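Local coordinates for protein lectin (Lotus tetragonolobus, PDB 2EIG) that probably binds L-fucose-containing sugars as a legume seed lectin, whose sugar site in this family is built beside paired calcium and manganese ions, at residues P77-V82 against D120-V125; R132-G137 against W151-G156; N96-Y101 against T207-E212. All coordinates share one frame; numbering follows the deposited sequence.

Contact 1 (P77-V82 against D120-V125). With CA (calcium ion), chain G; MN (manganese (II) ion), chain F.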
ATOM      1  N   PRO A  77     -31.445  -5.080  20.507  1.00 23.77           N
ATOM      2  CA  PRO A  77     -30.672  -4.624  19.351  1.00 22.89           C
ATOM      3  C   PRO A  77     -29.227  -5.247  19.388  1.00 20.85           C
ATOM      4  O   PRO A  77     -28.746  -5.631  20.448  1.00 19.05           O
ATOM      5  CB  PRO A  77     -30.709  -3.083  19.474  1.00 23.48           C
ATOM      6  CG  PRO A  77     -30.951  -2.789  20.918  1.00 23.81           C
ATOM      7  CD  PRO A  77     -31.622  -4.032  21.536  1.00 24.91           C
ATOM      8  N   PRO A  78     -28.589  -5.425  18.220  1.00 20.58           N
ATOM      9  CA  PRO A  78     -27.273  -6.089  18.285  1.00 20.07           C
ATOM     10  C   PRO A  78     -26.138  -5.221  18.846  1.00 19.44           C
ATOM     11  O   PRO A  78     -26.048  -3.998  18.548  1.00 18.71           O
ATOM     12  CB  PRO A  78     -26.953  -6.431  16.829  1.00 20.00           C
ATOM     13  CG  PRO A  78     -27.870  -5.645  15.992  1.00 22.07           C
ATOM     14  CD  PRO A  78     -28.969  -5.046  16.850  1.00 20.71           C
ATOM     15  N   THR A  79     -25.272  -5.874  19.621  1.00 18.29           N
ATOM     16  CA  THR A  79     -23.952  -5.379  19.993  1.00 18.08           C
ATOM     17  C   THR A  79     -23.163  -6.545  20.556  1.00 17.82           C
ATOM     18  O   THR A  79     -23.757  -7.537  20.907  1.00 18.64           O
ATOM     19  CB  THR A  79     -23.946  -4.186  20.996  1.00 18.18           C
ATOM     20  OG1 THR A  79     -23.901  -4.609  22.358  1.00 16.59           O
ATOM     21  CG2 THR A  79     -25.087  -3.275  20.777  1.00 22.33           C
ATOM     22  N   ASP A  80     -21.830  -6.454  20.577  1.00 18.04           N
ATOM     23  CA  ASP A  80     -21.113  -5.302  20.023  1.00 16.53           C
ATOM     24  C   ASP A  80     -20.261  -5.681  18.840  1.00 16.12           C
ATOM     25  O   ASP A  80     -19.966  -4.879  17.998  1.00 17.03           O
ATOM     26  CB  ASP A  80     -20.238  -4.677  21.113  1.00 17.29           C
ATOM     27  CG  ASP A  80     -20.931  -3.529  21.820  1.00 17.08           C
ATOM     28  OD1 ASP A  80     -20.858  -2.428  21.249  1.00 19.10           O
ATOM     29  OD2 ASP A  80     -21.532  -3.752  22.913  1.00 16.87           O
ATOM     30  N   GLY A  81     -19.783  -6.903  18.819  1.00 15.20           N
ATOM     31  CA  GLY A  81     -19.092  -7.371  17.647  1.00 15.70           C
ATOM     32  C   GLY A  81     -18.170  -8.460  18.064  1.00 14.13           C
ATOM     33  O   GLY A  81     -18.095  -8.767  19.241  1.00 13.94           O
ATOM     34  N   VAL A  82     -17.505  -9.037  17.076  1.00 14.73           N
ATOM     35  CA  VAL A  82     -16.457 -10.011  17.300  1.00 15.21           C
ATOM     36  C   VAL A  82     -15.276  -9.566  16.413  1.00 14.36           C
ATOM     37  O   VAL A  82     -15.459  -9.060  15.301  1.00 14.92           O
ATOM     38  CB  VAL A  82     -16.932 -11.491  16.993  1.00 14.85           C
ATOM     39  CG1 VAL A  82     -17.554 -11.622  15.579  1.00 14.55           C
ATOM     40  CG2 VAL A  82     -15.757 -12.528  17.167  1.00 14.63           C
ATOM     41  N   ASP A 120     -18.239  -5.301  13.573  1.00 14.88           N
ATOM     42  CA  ASP A 120     -18.788  -4.454  14.580  1.00 15.30           C
ATOM     43  C   ASP A 120     -20.263  -4.276  14.214  1.00 16.81           C
ATOM     44  O   ASP A 120     -20.587  -3.793  13.135  1.00 15.76           O
ATOM     45  CB  ASP A 120     -18.026  -3.113  14.534  1.00 16.72           C
ATOM     46  CG  ASP A 120     -18.424  -2.150  15.624  1.00 15.97           C
ATOM     47  OD1 ASP A 120     -17.636  -1.243  15.942  1.00 19.78           O
ATOM     48  OD2 ASP A 120     -19.531  -2.232  16.176  1.00 18.48           O
ATOM     49  N   SER A 121     -21.143  -4.670  15.133  1.00 17.55           N
ATOM     50  CA  SER A 121     -22.588  -4.726  14.858  1.00 18.21           C
ATOM     51  C   SER A 121     -23.312  -3.493  15.392  1.00 18.78           C
ATOM     52  O   SER A 121     -24.510  -3.431  15.354  1.00 19.87           O
ATOM     53  CB  SER A 121     -23.161  -5.964  15.534  1.00 17.09           C
ATOM     54  OG  SER A 121     -22.815  -6.002  16.908  1.00 15.70           O
ATOM     55  N   HIS A 122     -22.590  -2.573  16.020  1.00 19.94           N
ATOM     56  CA  HIS A 122     -23.222  -1.455  16.722  1.00 20.50           C
ATOM     57  C   HIS A 122     -22.441  -0.142  16.563  1.00 21.63           C
ATOM     58  O   HIS A 122     -21.286  -0.080  16.977  1.00 20.14           O
ATOM     59  CB  HIS A 122     -23.327  -1.769  18.216  1.00 21.17           C
ATOM     60  CG  HIS A 122     -23.881  -0.640  19.028  1.00 23.69           C
ATOM     61  ND1 HIS A 122     -25.226  -0.358  19.081  1.00 23.23           N
ATOM     62  CD2 HIS A 122     -23.276   0.264  19.838  1.00 23.56           C
ATOM     63  CE1 HIS A 122     -25.424   0.681  19.874  1.00 23.27           C
ATOM     64  NE2 HIS A 122     -24.254   1.087  20.326  1.00 23.06           N
ATOM     65  N   PRO A 123     -23.074   0.903  15.966  1.00 22.17           N
ATOM     66  CA  PRO A 123     -22.439   2.215  15.798  1.00 22.68           C
ATOM     67  C   PRO A 123     -22.256   2.927  17.126  1.00 22.85           C
ATOM     68  O   PRO A 123     -23.217   3.341  17.781  1.00 24.42           O
ATOM     69  CB  PRO A 123     -23.404   2.991  14.901  1.00 22.80           C
ATOM     70  CG  PRO A 123     -24.316   1.963  14.368  1.00 22.83           C
ATOM     71  CD  PRO A 123     -24.427   0.902  15.403  1.00 21.54           C
ATOM     72  N   ASN A 124     -21.005   3.006  17.542  1.00 22.80           N
ATOM     73  CA  ASN A 124     -20.630   3.780  18.691  1.00 21.79           C
ATOM     74  C   ASN A 124     -20.277   5.167  18.130  1.00 21.36           C
ATOM     75  O   ASN A 124     -20.235   5.378  16.916  1.00 21.22           O
ATOM     76  CB  ASN A 124     -19.423   3.136  19.364  1.00 20.63           C
ATOM     77  CG  ASN A 124     -19.768   1.835  20.110  1.00 20.78           C
ATOM     78  OD1 ASN A 124     -19.498   0.730  19.605  1.00 18.15           O
ATOM     79  ND2 ASN A 124     -20.360   1.960  21.292  1.00 17.36           N
ATOM     80  N   VAL A 125     -19.984   6.094  19.021  1.00 22.06           N
ATOM     81  CA  VAL A 125     -19.642   7.470  18.655  1.00 22.28           C
ATOM     82  C   VAL A 125     -18.407   7.586  17.727  1.00 22.85           C
ATOM     83  O   VAL A 125     -18.333   8.532  16.937  1.00 22.87           O
ATOM     84  CB  VAL A 125     -19.469   8.365  19.946  1.00 23.10           C
ATOM     85  CG1 VAL A 125     -20.714   8.265  20.843  1.00 23.33           C
ATOM     86  CG2 VAL A 125     -18.335   7.888  20.721  1.00 20.44           C
TER
HETATM   87 CA    CA G1102     -19.055  -0.392  17.751  1.00 19.22          CA
HETATM   88 MN    MN F1101     -16.159  -0.039  14.812  1.00 18.87          MN
HETATM   89  O   HOH W   1     -27.098  -1.744  18.031  1.00 19.50           O
HETATM   90  O   HOH W   2     -21.514  -0.343  23.042  1.00 18.73           O
HETATM   91  O   HOH W   3     -19.603  -2.185  19.160  1.00 19.37           O
HETATM   92  O   HOH W   4     -14.795  -0.051  16.507  1.00 20.54           O
HETATM   93  O   HOH W   5     -14.771   1.202  13.580  1.00 18.09           O
HETATM   94  O   HOH W   6     -16.937  -0.346  18.615  1.00 12.09           O

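Contact 2 (R132-G137 against W151-G156). With MN (manganese (II) ion), chain F.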
ATOM      1  N   ARG A 132     -22.790   4.257   8.438  1.00 31.28           N
ATOM      2  CA  ARG A 132     -22.605   2.820   8.530  1.00 26.92           C
ATOM      3  C   ARG A 132     -23.304   2.528   9.830  1.00 24.99           C
ATOM      4  O   ARG A 132     -23.276   3.318  10.774  1.00 24.96           O
ATOM      5  CB  ARG A 132     -21.132   2.413   8.611  1.00 25.86           C
ATOM      6  CG  ARG A 132     -20.399   2.304   7.272  1.00 23.03           C
ATOM      7  CD  ARG A 132     -19.036   1.673   7.506  1.00  5.42           C
ATOM      8  NE  ARG A 132     -18.051   1.936   6.511  1.00 29.26           N
ATOM      9  CZ  ARG A 132     -18.067   2.913   5.598  1.00 34.33           C
ATOM     10  NH1 ARG A 132     -17.046   3.026   4.755  1.00 37.96           N
ATOM     11  NH2 ARG A 132     -19.095   3.751   5.485  1.00 38.98           N
ATOM     12  N   SER A 133     -24.007   1.423   9.838  1.00 23.64           N
ATOM     13  CA  SER A 133     -24.399   0.778  11.051  1.00 22.45           C
ATOM     14  C   SER A 133     -23.281  -0.286  11.308  1.00 21.40           C
ATOM     15  O   SER A 133     -22.150   0.057  11.725  1.00 20.18           O
ATOM     16  CB  SER A 133     -25.791   0.170  10.831  1.00 22.83           C
ATOM     17  OG  SER A 133     -26.244  -0.512  11.977  1.00 27.31           O
ATOM     18  N   SER A 134     -23.573  -1.547  10.998  1.00 20.44           N
ATOM     19  CA  SER A 134     -22.557  -2.600  11.085  1.00 19.63           C
ATOM     20  C   SER A 134     -21.481  -2.362  10.047  1.00 18.23           C
ATOM     21  O   SER A 134     -21.743  -1.882   8.947  1.00 19.41           O
ATOM     22  CB  SER A 134     -23.173  -3.998  10.901  1.00 19.54           C
ATOM     23  OG  SER A 134     -24.096  -4.238  11.921  1.00 17.64           O
ATOM     24  N   HIS A 135     -20.259  -2.669  10.425  1.00 17.38           N
ATOM     25  CA  HIS A 135     -19.153  -2.434   9.565  1.00 16.97           C
ATOM     26  C   HIS A 135     -18.039  -3.441   9.861  1.00 17.28           C
ATOM     27  O   HIS A 135     -17.960  -4.028  10.953  1.00 17.33           O
ATOM     28  CB  HIS A 135     -18.662  -1.003   9.743  1.00 16.12           C
ATOM     29  CG  HIS A 135     -18.407  -0.627  11.163  1.00 14.28           C
ATOM     30  ND1 HIS A 135     -19.406  -0.286  12.049  1.00 14.05           N
ATOM     31  CD2 HIS A 135     -17.251  -0.526  11.842  1.00  9.48           C
ATOM     32  CE1 HIS A 135     -18.870   0.013  13.220  1.00 12.03           C
ATOM     33  NE2 HIS A 135     -17.555  -0.115  13.114  1.00 12.52           N
ATOM     34  N   ILE A 136     -17.210  -3.663   8.861  1.00 16.84           N
ATOM     35  CA  ILE A 136     -16.052  -4.503   9.026  1.00 17.45           C
ATOM     36  C   ILE A 136     -14.908  -3.484   9.061  1.00 18.01           C
ATOM     37  O   ILE A 136     -14.814  -2.655   8.150  1.00 18.83           O
ATOM     38  CB  ILE A 136     -15.923  -5.542   7.871  1.00 16.84           C
ATOM     39  CG1 ILE A 136     -17.055  -6.579   7.935  1.00 15.96           C
ATOM     40  CG2 ILE A 136     -14.551  -6.299   7.946  1.00 16.75           C
ATOM     41  CD1 ILE A 136     -17.641  -6.966   6.487  1.00 19.85           C
ATOM     42  N   GLY A 137     -14.092  -3.513  10.108  1.00 16.73           N
ATOM     43  CA  GLY A 137     -12.988  -2.571  10.212  1.00 16.55           C
ATOM     44  C   GLY A 137     -11.630  -3.188  10.458  1.00 16.24           C
ATOM     45  O   GLY A 137     -11.539  -4.267  11.033  1.00 14.56           O
ATOM     46  N   TRP A 151     -21.043  -3.303   6.451  1.00 19.05           N
ATOM     47  CA  TRP A 151     -21.316  -4.715   6.597  1.00 18.36           C
ATOM     48  C   TRP A 151     -22.839  -4.914   6.700  1.00 18.69           C
ATOM     49  O   TRP A 151     -23.473  -4.373   7.584  1.00 17.45           O
ATOM     50  CB  TRP A 151     -20.581  -5.296   7.828  1.00 17.66           C
ATOM     51  CG  TRP A 151     -20.966  -6.680   8.233  1.00 15.24           C
ATOM     52  CD1 TRP A 151     -21.320  -7.699   7.412  1.00 16.19           C
ATOM     53  CD2 TRP A 151     -20.994  -7.223   9.576  1.00 16.48           C
ATOM     54  NE1 TRP A 151     -21.603  -8.827   8.140  1.00 16.49           N
ATOM     55  CE2 TRP A 151     -21.428  -8.561   9.474  1.00 18.60           C
ATOM     56  CE3 TRP A 151     -20.710  -6.701  10.842  1.00 19.32           C
ATOM     57  CZ2 TRP A 151     -21.548  -9.402  10.587  1.00 16.53           C
ATOM     58  CZ3 TRP A 151     -20.847  -7.509  11.934  1.00 17.22           C
ATOM     59  CH2 TRP A 151     -21.268  -8.862  11.802  1.00 18.39           C
ATOM     60  N   ASN A 152     -23.389  -5.647   5.730  1.00 19.70           N
ATOM     61  CA  ASN A 152     -24.783  -6.056   5.766  1.00 21.16           C
ATOM     62  C   ASN A 152     -24.950  -7.106   6.817  1.00 19.90           C
ATOM     63  O   ASN A 152     -24.933  -8.297   6.527  1.00 20.26           O
ATOM     64  CB  ASN A 152     -25.167  -6.644   4.413  1.00 21.37           C
ATOM     65  CG  ASN A 152     -26.658  -6.968   4.318  1.00 26.10           C
ATOM     66  OD1 ASN A 152     -27.502  -6.235   4.860  1.00 28.40           O
ATOM     67  ND2 ASN A 152     -26.988  -8.075   3.617  1.00 28.19           N
ATOM     68  N   ARG A 153     -25.106  -6.713   8.059  1.00 20.65           N
ATOM     69  CA  ARG A 153     -25.104  -7.782   9.071  1.00 18.54           C
ATOM     70  C   ARG A 153     -26.461  -8.495   8.947  1.00 19.29           C
ATOM     71  O   ARG A 153     -27.496  -7.835   8.941  1.00 17.60           O
ATOM     72  CB  ARG A 153     -24.858  -7.219  10.445  1.00 17.08           C
ATOM     73  CG  ARG A 153     -25.143  -8.154  11.557  1.00 18.53           C
ATOM     74  CD  ARG A 153     -25.306  -7.360  12.838  1.00 19.20           C
ATOM     75  NE  ARG A 153     -25.568  -8.207  14.002  1.00 14.68           N
ATOM     76  CZ  ARG A 153     -26.762  -8.712  14.320  1.00 16.42           C
ATOM     77  NH1 ARG A 153     -27.816  -8.523  13.547  1.00 14.49           N
ATOM     78  NH2 ARG A 153     -26.905  -9.436  15.406  1.00 17.06           N
ATOM     79  N   VAL A 154     -26.427  -9.827   8.809  1.00 18.99           N
ATOM     80  CA  VAL A 154     -27.667 -10.625   8.689  1.00 18.51           C
ATOM     81  C   VAL A 154     -27.637 -11.633   9.816  1.00 17.73           C
ATOM     82  O   VAL A 154     -26.770 -12.520   9.878  1.00 15.90           O
ATOM     83  CB  VAL A 154     -27.840 -11.329   7.253  1.00 19.32           C
ATOM     84  CG1 VAL A 154     -29.081 -12.258   7.193  1.00 18.71           C
ATOM     85  CG2 VAL A 154     -27.875 -10.283   6.098  1.00 21.06           C
ATOM     86  N   SER A 155     -28.609 -11.512  10.697  1.00 17.89           N
ATOM     87  CA  SER A 155     -28.742 -12.442  11.814  1.00 18.34           C
ATOM     88  C   SER A 155     -28.765 -13.904  11.402  1.00 18.60           C
ATOM     89  O   SER A 155     -29.600 -14.327  10.598  1.00 18.83           O
ATOM     90  CB  SER A 155     -30.002 -12.135  12.595  1.00 18.58           C
ATOM     91  OG  SER A 155     -30.069 -12.954  13.729  1.00 15.18           O
ATOM     92  N   GLY A 156     -27.848 -14.684  11.958  1.00 18.31           N
ATOM     93  CA  GLY A 156     -27.792 -16.117  11.665  1.00 18.18           C
ATOM     94  C   GLY A 156     -27.157 -16.466  10.357  1.00 18.49           C
ATOM     95  O   GLY A 156     -27.020 -17.662  10.026  1.00 20.80           O
TER
HETATM   96 MN    MN F1101     -16.159  -0.039  14.812  1.00 18.87          MN
HETATM   97  O   HOH W   4     -14.795  -0.051  16.507  1.00 20.54           O
HETATM   98  O   HOH W   5     -14.771   1.202  13.580  1.00 18.09           O

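Contact 3 (N96-Y101 against T207-E212)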
ATOM      1  N   ASN A  96     -11.598  -1.956  31.350  1.00 20.50           N
ATOM      2  CA  ASN A  96     -12.344  -0.926  30.559  1.00 20.01           C
ATOM      3  C   ASN A  96     -12.553  -1.224  29.055  1.00 19.96           C
ATOM      4  O   ASN A  96     -12.655  -0.312  28.201  1.00 19.62           O
ATOM      5  CB  ASN A  96     -11.709   0.460  30.749  1.00 20.23           C
ATOM      6  CG  ASN A  96     -11.086   0.628  32.113  1.00 21.38           C
ATOM      7  OD1 ASN A  96      -9.853   0.644  32.246  1.00 25.89           O
ATOM      8  ND2 ASN A  96     -11.909   0.723  33.138  1.00 16.22           N
ATOM      9  N   SER A  97     -12.640  -2.522  28.741  1.00 19.83           N
ATOM     10  CA  SER A  97     -12.821  -2.992  27.372  1.00 19.04           C
ATOM     11  C   SER A  97     -14.236  -3.527  27.038  1.00 18.83           C
ATOM     12  O   SER A  97     -14.443  -4.131  25.996  1.00 18.43           O
ATOM     13  CB  SER A  97     -11.757  -4.031  27.049  1.00 18.48           C
ATOM     14  OG  SER A  97     -11.840  -5.162  27.918  1.00 20.06           O
ATOM     15  N   GLN A  98     -15.204  -3.304  27.932  1.00 19.35           N
ATOM     16  CA  GLN A  98     -16.581  -3.792  27.714  1.00 19.35           C
ATOM     17  C   GLN A  98     -17.248  -3.151  26.526  1.00 18.60           C
ATOM     18  O   GLN A  98     -16.806  -2.087  26.037  1.00 17.95           O
ATOM     19  CB  GLN A  98     -17.437  -3.666  28.980  1.00 19.37           C
ATOM     20  CG  GLN A  98     -17.049  -4.679  30.067  1.00 22.64           C
ATOM     21  CD  GLN A  98     -18.056  -4.683  31.186  1.00 26.34           C
ATOM     22  OE1 GLN A  98     -18.710  -5.716  31.462  1.00 27.19           O
ATOM     23  NE2 GLN A  98     -18.251  -3.512  31.798  1.00 22.98           N
ATOM     24  N   GLY A  99     -18.326  -3.788  26.058  1.00 18.71           N
ATOM     25  CA  GLY A  99     -19.198  -3.167  25.052  1.00 17.41           C
ATOM     26  C   GLY A  99     -18.466  -2.856  23.753  1.00 17.57           C
ATOM     27  O   GLY A  99     -17.820  -3.735  23.123  1.00 16.53           O
ATOM     28  N   GLY A 100     -18.552  -1.597  23.355  1.00 16.75           N
ATOM     29  CA  GLY A 100     -18.040  -1.160  22.066  1.00 15.94           C
ATOM     30  C   GLY A 100     -16.518  -1.176  21.951  1.00 16.10           C
ATOM     31  O   GLY A 100     -15.998  -1.003  20.831  1.00 14.83           O
ATOM     32  N   TYR A 101     -15.839  -1.336  23.090  1.00 15.71           N
ATOM     33  CA  TYR A 101     -14.361  -1.489  23.141  1.00 16.49           C
ATOM     34  C   TYR A 101     -13.901  -2.907  22.810  1.00 16.40           C
ATOM     35  O   TYR A 101     -12.707  -3.172  22.728  1.00 15.80           O
ATOM     36  CB  TYR A 101     -13.805  -1.030  24.465  1.00 16.57           C
ATOM     37  CG  TYR A 101     -14.046   0.435  24.673  1.00 20.12           C
ATOM     38  CD1 TYR A 101     -13.324   1.388  23.909  1.00 21.87           C
ATOM     39  CD2 TYR A 101     -15.039   0.888  25.568  1.00 23.10           C
ATOM     40  CE1 TYR A 101     -13.572   2.754  24.031  1.00 23.18           C
ATOM     41  CE2 TYR A 101     -15.297   2.271  25.705  1.00 24.03           C
ATOM     42  CZ  TYR A 101     -14.549   3.196  24.937  1.00 23.20           C
ATOM     43  OH  TYR A 101     -14.742   4.576  25.034  1.00 22.45           O
ATOM     44  N   THR A 207     -17.739  -8.996  22.487  1.00 13.86           N
ATOM     45  CA  THR A 207     -18.417  -8.437  23.624  1.00 13.12           C
ATOM     46  C   THR A 207     -19.884  -8.250  23.269  1.00 14.30           C
ATOM     47  O   THR A 207     -20.259  -8.181  22.114  1.00 13.93           O
ATOM     48  CB  THR A 207     -17.905  -7.007  24.012  1.00 12.72           C
ATOM     49  OG1 THR A 207     -17.889  -6.204  22.821  1.00 12.64           O
ATOM     50  CG2 THR A 207     -16.537  -7.067  24.650  1.00 11.46           C
ATOM     51  N   THR A 208     -20.692  -8.172  24.312  1.00 15.82           N
ATOM     52  CA  THR A 208     -22.106  -7.850  24.202  1.00 17.25           C
ATOM     53  C   THR A 208     -22.326  -6.889  25.373  1.00 17.17           C
ATOM     54  O   THR A 208     -21.493  -6.739  26.256  1.00 16.03           O
ATOM     55  CB  THR A 208     -22.995  -9.086  24.356  1.00 16.53           C
ATOM     56  OG1 THR A 208     -22.722  -9.691  25.622  1.00 17.61           O
ATOM     57  CG2 THR A 208     -22.750 -10.122  23.213  1.00 16.56           C
ATOM     58  N   TRP A 209     -23.456  -6.232  25.350  1.00 19.05           N
ATOM     59  CA  TRP A 209     -23.691  -5.149  26.266  1.00 19.87           C
ATOM     60  C   TRP A 209     -24.991  -5.484  27.038  1.00 21.17           C
ATOM     61  O   TRP A 209     -25.300  -6.663  27.291  1.00 21.57           O
ATOM     62  CB  TRP A 209     -23.747  -3.827  25.477  1.00 20.04           C
ATOM     63  CG  TRP A 209     -23.718  -2.604  26.299  1.00 21.03           C
ATOM     64  CD1 TRP A 209     -24.662  -1.617  26.327  1.00 22.95           C
ATOM     65  CD2 TRP A 209     -22.712  -2.226  27.243  1.00 22.69           C
ATOM     66  NE1 TRP A 209     -24.317  -0.664  27.234  1.00 22.23           N
ATOM     67  CE2 TRP A 209     -23.119  -1.002  27.811  1.00 22.24           C
ATOM     68  CE3 TRP A 209     -21.490  -2.794  27.648  1.00 19.94           C
ATOM     69  CZ2 TRP A 209     -22.333  -0.302  28.755  1.00 22.01           C
ATOM     70  CZ3 TRP A 209     -20.737  -2.135  28.637  1.00 21.99           C
ATOM     71  CH2 TRP A 209     -21.158  -0.893  29.164  1.00 22.51           C
ATOM     72  N   ASN A 210     -25.730  -4.457  27.425  1.00 20.43           N
ATOM     73  CA  ASN A 210     -26.980  -4.652  28.116  1.00 20.45           C
ATOM     74  C   ASN A 210     -27.675  -3.312  28.005  1.00 19.50           C
ATOM     75  O   ASN A 210     -27.164  -2.335  28.544  1.00 20.10           O
ATOM     76  CB  ASN A 210     -26.733  -5.040  29.584  1.00 20.59           C
ATOM     77  CG  ASN A 210     -28.002  -5.471  30.307  1.00 23.77           C
ATOM     78  OD1 ASN A 210     -27.935  -6.112  31.368  1.00 25.69           O
ATOM     79  ND2 ASN A 210     -29.163  -5.141  29.740  1.00 20.57           N
ATOM     80  N   PRO A 211     -28.828  -3.257  27.306  1.00 20.61           N
ATOM     81  CA  PRO A 211     -29.566  -4.384  26.648  1.00 20.84           C
ATOM     82  C   PRO A 211     -28.981  -5.009  25.377  1.00 21.43           C
ATOM     83  O   PRO A 211     -29.398  -6.092  25.008  1.00 20.85           O
ATOM     84  CB  PRO A 211     -30.889  -3.732  26.252  1.00 21.79           C
ATOM     85  CG  PRO A 211     -30.534  -2.246  26.060  1.00 21.86           C
ATOM     86  CD  PRO A 211     -29.556  -1.979  27.169  1.00 19.12           C
ATOM     87  N   GLU A 212     -28.087  -4.310  24.675  1.00 22.43           N
ATOM     88  CA  GLU A 212     -27.718  -4.673  23.313  1.00 21.93           C
ATOM     89  C   GLU A 212     -26.850  -5.936  23.375  1.00 21.44           C
ATOM     90  O   GLU A 212     -25.996  -6.050  24.217  1.00 22.43           O
ATOM     91  CB  GLU A 212     -26.919  -3.540  22.642  1.00 22.76           C
ATOM     92  CG  GLU A 212     -27.671  -2.270  22.184  1.00 24.67           C
ATOM     93  CD  GLU A 212     -27.741  -1.228  23.230  1.00 27.06           C
ATOM     94  OE1 GLU A 212     -27.519  -1.532  24.416  1.00 25.85           O
ATOM     95  OE2 GLU A 212     -28.015  -0.074  22.860  1.00 30.92           O
TER
HETATM   96  O   HOH W   7     -19.016  -6.156  27.251  1.00 17.54           O

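Contact 1 (P77-V82 against D120-V125)
The peptide joining Thr79 to Asp80 is cis, and around this kink 77-82 meets Ser121, His122 and the calcium site. Asp80 is linked to the calcium through water 3, which binds the metal at 2.4 Å and donates to Asp80 O at 3.0 Å; its approach to Asp80 OD1 is too short to be exact. Asp80 O also accepts from Ser121 N at 3.1 Å (163°), the donor standing above the carbonyl plane. Thr79 runs alongside His122, its CG2 lying obliquely 3.4 Å from His122 ND1, while water 1 joins that nitrogen to Pro78 O. Glycine suits position 81: at phi 155° a CB would run into the preceding carbonyl oxygen and into Asp120 CA. Aspartate suits position 120 because its OD1 bridges both metals, 2.2 Å from manganese, while OD1 and OD2, each 2.5 Å from calcium, chelate that ion; OD2 also accepts from His122 N (3.1 Å) in an Asx turn. Asn124 OD1, His122 O and Asp127 add to the calcium shell. The cis peptide before Asp80 is a legume lectin feature, and this aspartate probably belongs to the sugar site; the metal would be expected to polarise water 3, making it a better donor to Asp80.

Contact 2 (R132-G137 against W151-G156)
Ser134 opens the contact by offering its carbonyl oxygen to 151-156: Trp151 N donates to Ser134 O at 3.0 Å (159°), approaching from above the carbonyl plane. The small Ser134 side chain meets both Trp151 and Arg153. Its CB lies 3.7 Å from Trp151 CE3 at the six-membered end of the indole, and its OG, set beside its own backbone N (chi1 -62°), comes within 3.4 Å of Arg153 CB. That same Arg153 CB sits over the centre of the Trp151 ring, 3.8 Å above its plane, before the extended chain carries the guanidinium away to a salt bridge with Glu214 and a hydrogen bond with Asn72. At His135 the backbone touches the tryptophan, CA to Trp151 CB, while the imidazole turns the other way. His135 ND1 donates in the ring plane to Ser133 O, two residues earlier (2.8 Å, 167°), which leaves NE2 to bind manganese at 2.2 Å, beside Glu118, Asp120 and Asp127. Ile136 then crosses Trp151 at about a right angle, its CD1 3.6 Å from Trp151 CB, and the indole NE1 is satisfied by Glu159. Histidine suits position 135 because one ring can serve carbonyl and metal together. The Ser133 bond and the metal together fix the ring's rotation, the carbonyl acting as a second-shell hold on a first-shell ligand, while the tryptophan packs against the start of the strand that carries it.

Contact 3 (N96-Y101 against T207-E212)
Thr207 and Gly99 make the tight part of this contact. Thr207 OG1 donates to Gly99 O over only 2.5 Å, a very short distance whose exact value deserves caution, and the hydroxyl reaches it from the position between its backbone N and carbonyl carbon (chi1 50°). The methyl CG2 lies 3.8 Å from Ser97 O and 3.9 Å from Gly99 O, so both branches of the threonine are used. Gly99 has a positive phi of 61°, which favours glycine, and its bare CA lies 3.5 Å from Trp209 CE3, where there is no room for a side chain. Water 7 completes the inner join, accepting from Gly99 N at 2.7 Å and donating to Thr208 O at 2.7 Å; it satisfies two backbone groups too far apart to bond directly. The turn itself is closed by Tyr101 N to Gln98 O.

The outer side is looser. Gln98 lies exposed, and just its CB meets Trp209, at the ring edge near the plane and 3.7 Å from CZ3; the rest of its extended chain does not touch 207-212. Trp209 also makes a cation-pi contact with Arg38, and its backbone N donates to Glu212 O, which shapes the loop after the strand. Asp80 and Gly81 both face Thr207 in a classic beta bulge. The end of strand 199-208 thus fixes the loop by a hydroxyl, a water and the indole, as in other legume lectins, where the equivalent glycine loop probably contributes to the sugar site.

All three contacts are largely buried and reach the same seven-stranded sheet, but contact 3 has a surface rim, with Gln98 exposed and Trp209 partly so. Contact 1 lies between the others and is governed by metals and ordered water. Contact 2, at the side of outer strand 147-150, shares manganese with it: Asp120 N bonds to His135 O, and Ser121 packs on Ser134. It adds more apolar packing, with a tryptophan at its heart. Contact 3 has no metal ligand and relies on backbone turns and a threonine hydroxyl; it is joined to contact 1 where Asp80 N bonds to Thr207 O. Contacts 2 and 3 do not touch, their centres being about 17 Å apart.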